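Local atomic coordinates of uncharacterized protein (PDB entry 3KOP), a protein that is of unknown function but adopts a cyclophilin-like fold, built largely from antiparallel beta strands. Residues 76-81 with 97-102. Numbering follows the deposited sequence.
Sequences PAFAPK and VCYFTF
In this cyclophilin-like fold, the loop that follows strand 70-76 passes beside Tyr-99 of strand 96-103, and the meeting of Phe-78 with Tyr-99 illustrates how an aromatic contact and a bridging water can join a loop to a sheet, here alongside direct bonds from Glu-82 to the strand. The two side chains approach from opposite directions. Contact is narrow: CZ of Phe-78 comes within 3.6 Å of Tyr-99 CE2, and Phe-78 CE1 lies 4.0 Å from the same carbon. The ring planes are nearly perpendicular, at 86°, with centroids 6.0 Å apart, and the rings meet obliquely. Torsions set this up from both ends. Tyr-99 holds CG anti to its backbone N (chi1 -179°), which carries the phenol out to the loop, where CE2 meets Phe-78 CZ, whereas Phe-78 tucks CG between its backbone N and carbonyl carbon (chi1 42°), bringing CZ, the far end of its ring, up to the strand residue. Helix 45-54 borders the same site, with Val-51 and Thr-47 touching Tyr-99 and Ala-54 touching Phe-78. The phenol oxygen is gripped by more than water, since Tyr-99 OH is also hydrogen-bonded to Glu-82 OE1, a carboxylate oxygen that Thr-101 OG1 shares. A single water adds a bridge between loop and strand: it lies over one face of the Phe-78 ring, offset toward the rim, accepts from Ala-79 N at 2.9 Å, and donates to Tyr-99 OH at 2.8 Å.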
loop_
_atom_site.group_PDB
_atom_site.type_symbol
_atom_site.label_atom_id
_atom_site.label_comp_id
_atom_site.label_asym_id
_atom_site.label_seq_id
_atom_site.Cartn_x
_atom_site.Cartn_y
_atom_site.Cartn_z
ATOM N N PRO F 76 14.315 -13.751 -23.201
ATOM C CA PRO F 76 15.604 -13.126 -22.952
ATOM C C PRO F 76 15.600 -11.668 -23.418
ATOM O O PRO F 76 14.918 -11.329 -24.402
ATOM C CB PRO F 76 16.581 -13.960 -23.803
ATOM C CG PRO F 76 15.842 -15.198 -24.170
ATOM C CD PRO F 76 14.410 -14.877 -24.158
ATOM N N ALA F 77 16.363 -10.819 -22.726
ATOM C CA ALA F 77 16.517 -9.424 -23.149
ATOM C C ALA F 77 16.938 -9.355 -24.632
ATOM O O ALA F 77 17.709 -10.197 -25.119
ATOM C CB ALA F 77 17.524 -8.716 -22.292
ATOM N N PHE F 78 16.392 -8.379 -25.342
ATOM C CA PHE F 78 16.615 -8.273 -26.791
ATOM C C PHE F 78 17.123 -6.894 -27.197
ATOM O O PHE F 78 17.673 -6.763 -28.256
ATOM C CB PHE F 78 15.319 -8.616 -27.563
ATOM C CG PHE F 78 14.047 -8.007 -26.942
ATOM C CD1 PHE F 78 13.768 -6.649 -27.088
ATOM C CD2 PHE F 78 13.188 -8.784 -26.185
ATOM C CE1 PHE F 78 12.618 -6.086 -26.533
ATOM C CE2 PHE F 78 12.016 -8.227 -25.612
ATOM C CZ PHE F 78 11.739 -6.890 -25.787
ATOM N N ALA F 79 16.935 -5.879 -26.366
ATOM C CA ALA F 79 17.321 -4.514 -26.723
ATOM C C ALA F 79 18.797 -4.316 -26.430
ATOM O O ALA F 79 19.292 -4.837 -25.459
ATOM C CB ALA F 79 16.517 -3.495 -25.934
ATOM N N PRO F 80 19.481 -3.486 -27.218
ATOM C CA PRO F 80 20.892 -3.253 -26.891
ATOM C C PRO F 80 21.042 -2.630 -25.509
ATOM O O PRO F 80 21.975 -2.928 -24.806
ATOM C CB PRO F 80 21.365 -2.300 -27.987
ATOM C CG PRO F 80 20.403 -2.499 -29.122
ATOM C CD PRO F 80 19.078 -2.845 -28.478
ATOM N N LYS F 81 20.120 -1.764 -25.123
ATOM C CA LYS F 81 20.003 -1.381 -23.723
ATOM C C LYS F 81 18.553 -1.253 -23.290
ATOM O O LYS F 81 17.681 -0.832 -24.056
ATOM C CB LYS F 81 20.776 -0.099 -23.400
ATOM C CG LYS F 81 20.312 1.166 -24.074
ATOM C CD LYS F 81 20.999 2.408 -23.471
ATOM C CE LYS F 81 20.760 2.511 -21.956
ATOM N NZ LYS F 81 20.919 3.904 -21.399
ATOM N N VAL F 97 -0.662 -2.906 -22.352
ATOM C CA VAL F 97 0.404 -3.819 -22.673
ATOM C C VAL F 97 1.651 -3.288 -22.031
ATOM O O VAL F 97 2.062 -2.121 -22.257
ATOM C CB VAL F 97 0.588 -4.050 -24.208
ATOM C CG1 VAL F 97 1.636 -5.133 -24.444
ATOM C CG2 VAL F 97 -0.737 -4.394 -24.891
ATOM N N CYS F 98 2.254 -4.119 -21.181
ATOM C CA CYS F 98 3.362 -3.687 -20.330
ATOM C C CYS F 98 4.685 -4.409 -20.582
ATOM O O CYS F 98 4.706 -5.580 -20.972
ATOM C CB CYS F 98 2.977 -3.887 -18.873
ATOM S SG CYS F 98 1.738 -2.707 -18.289
ATOM N N TYR F 99 5.769 -3.706 -20.287
ATOM C CA TYR F 99 7.130 -4.211 -20.387
ATOM C C TYR F 99 7.776 -4.075 -19.013
ATOM O O TYR F 99 7.759 -2.986 -18.417
ATOM C CB TYR F 99 7.885 -3.389 -21.421
ATOM C CG TYR F 99 9.343 -3.734 -21.728
ATOM C CD1 TYR F 99 10.349 -3.597 -20.771
ATOM C CD2 TYR F 99 9.729 -4.075 -22.995
ATOM C CE1 TYR F 99 11.658 -3.844 -21.084
ATOM C CE2 TYR F 99 11.038 -4.328 -23.316
ATOM C CZ TYR F 99 11.999 -4.237 -22.361
ATOM O OH TYR F 99 13.332 -4.460 -22.693
ATOM N N PHE F 100 8.357 -5.178 -18.534
ATOM C CA PHE F 100 9.141 -5.201 -17.308
ATOM C C PHE F 100 10.509 -5.796 -17.594
ATOM O O PHE F 100 10.623 -6.825 -18.309
ATOM C CB PHE F 100 8.515 -6.123 -16.247
ATOM C CG PHE F 100 7.051 -5.875 -15.973
ATOM C CD1 PHE F 100 6.050 -6.417 -16.803
ATOM C CD2 PHE F 100 6.657 -5.165 -14.847
ATOM C CE1 PHE F 100 4.711 -6.225 -16.522
ATOM C CE2 PHE F 100 5.287 -4.989 -14.552
ATOM C CZ PHE F 100 4.336 -5.497 -15.390
ATOM N N THR F 101 11.531 -5.188 -17.003
ATOM C CA THR F 101 12.894 -5.759 -16.988
ATOM C C THR F 101 13.115 -6.440 -15.637
ATOM O O THR F 101 12.938 -5.810 -14.597
ATOM C CB THR F 101 13.930 -4.644 -17.175
ATOM O OG1 THR F 101 13.734 -4.034 -18.463
ATOM C CG2 THR F 101 15.364 -5.157 -17.039
ATOM N N PHE F 102 13.449 -7.726 -15.670
ATOM C CA PHE F 102 13.777 -8.499 -14.481
ATOM C C PHE F 102 15.165 -9.124 -14.633
ATOM O O PHE F 102 15.741 -9.124 -15.726
ATOM C CB PHE F 102 12.756 -9.627 -14.310
ATOM C CG PHE F 102 11.393 -9.162 -13.931
ATOM C CD1 PHE F 102 11.183 -8.487 -12.721
ATOM C CD2 PHE F 102 10.303 -9.415 -14.752
ATOM C CE1 PHE F 102 9.889 -8.051 -12.355
ATOM C CE2 PHE F 102 9.021 -9.001 -14.390
ATOM C CZ PHE F 102 8.816 -8.307 -13.190
HETATM O O HOH W 1 15.287 -6.010 -23.974
#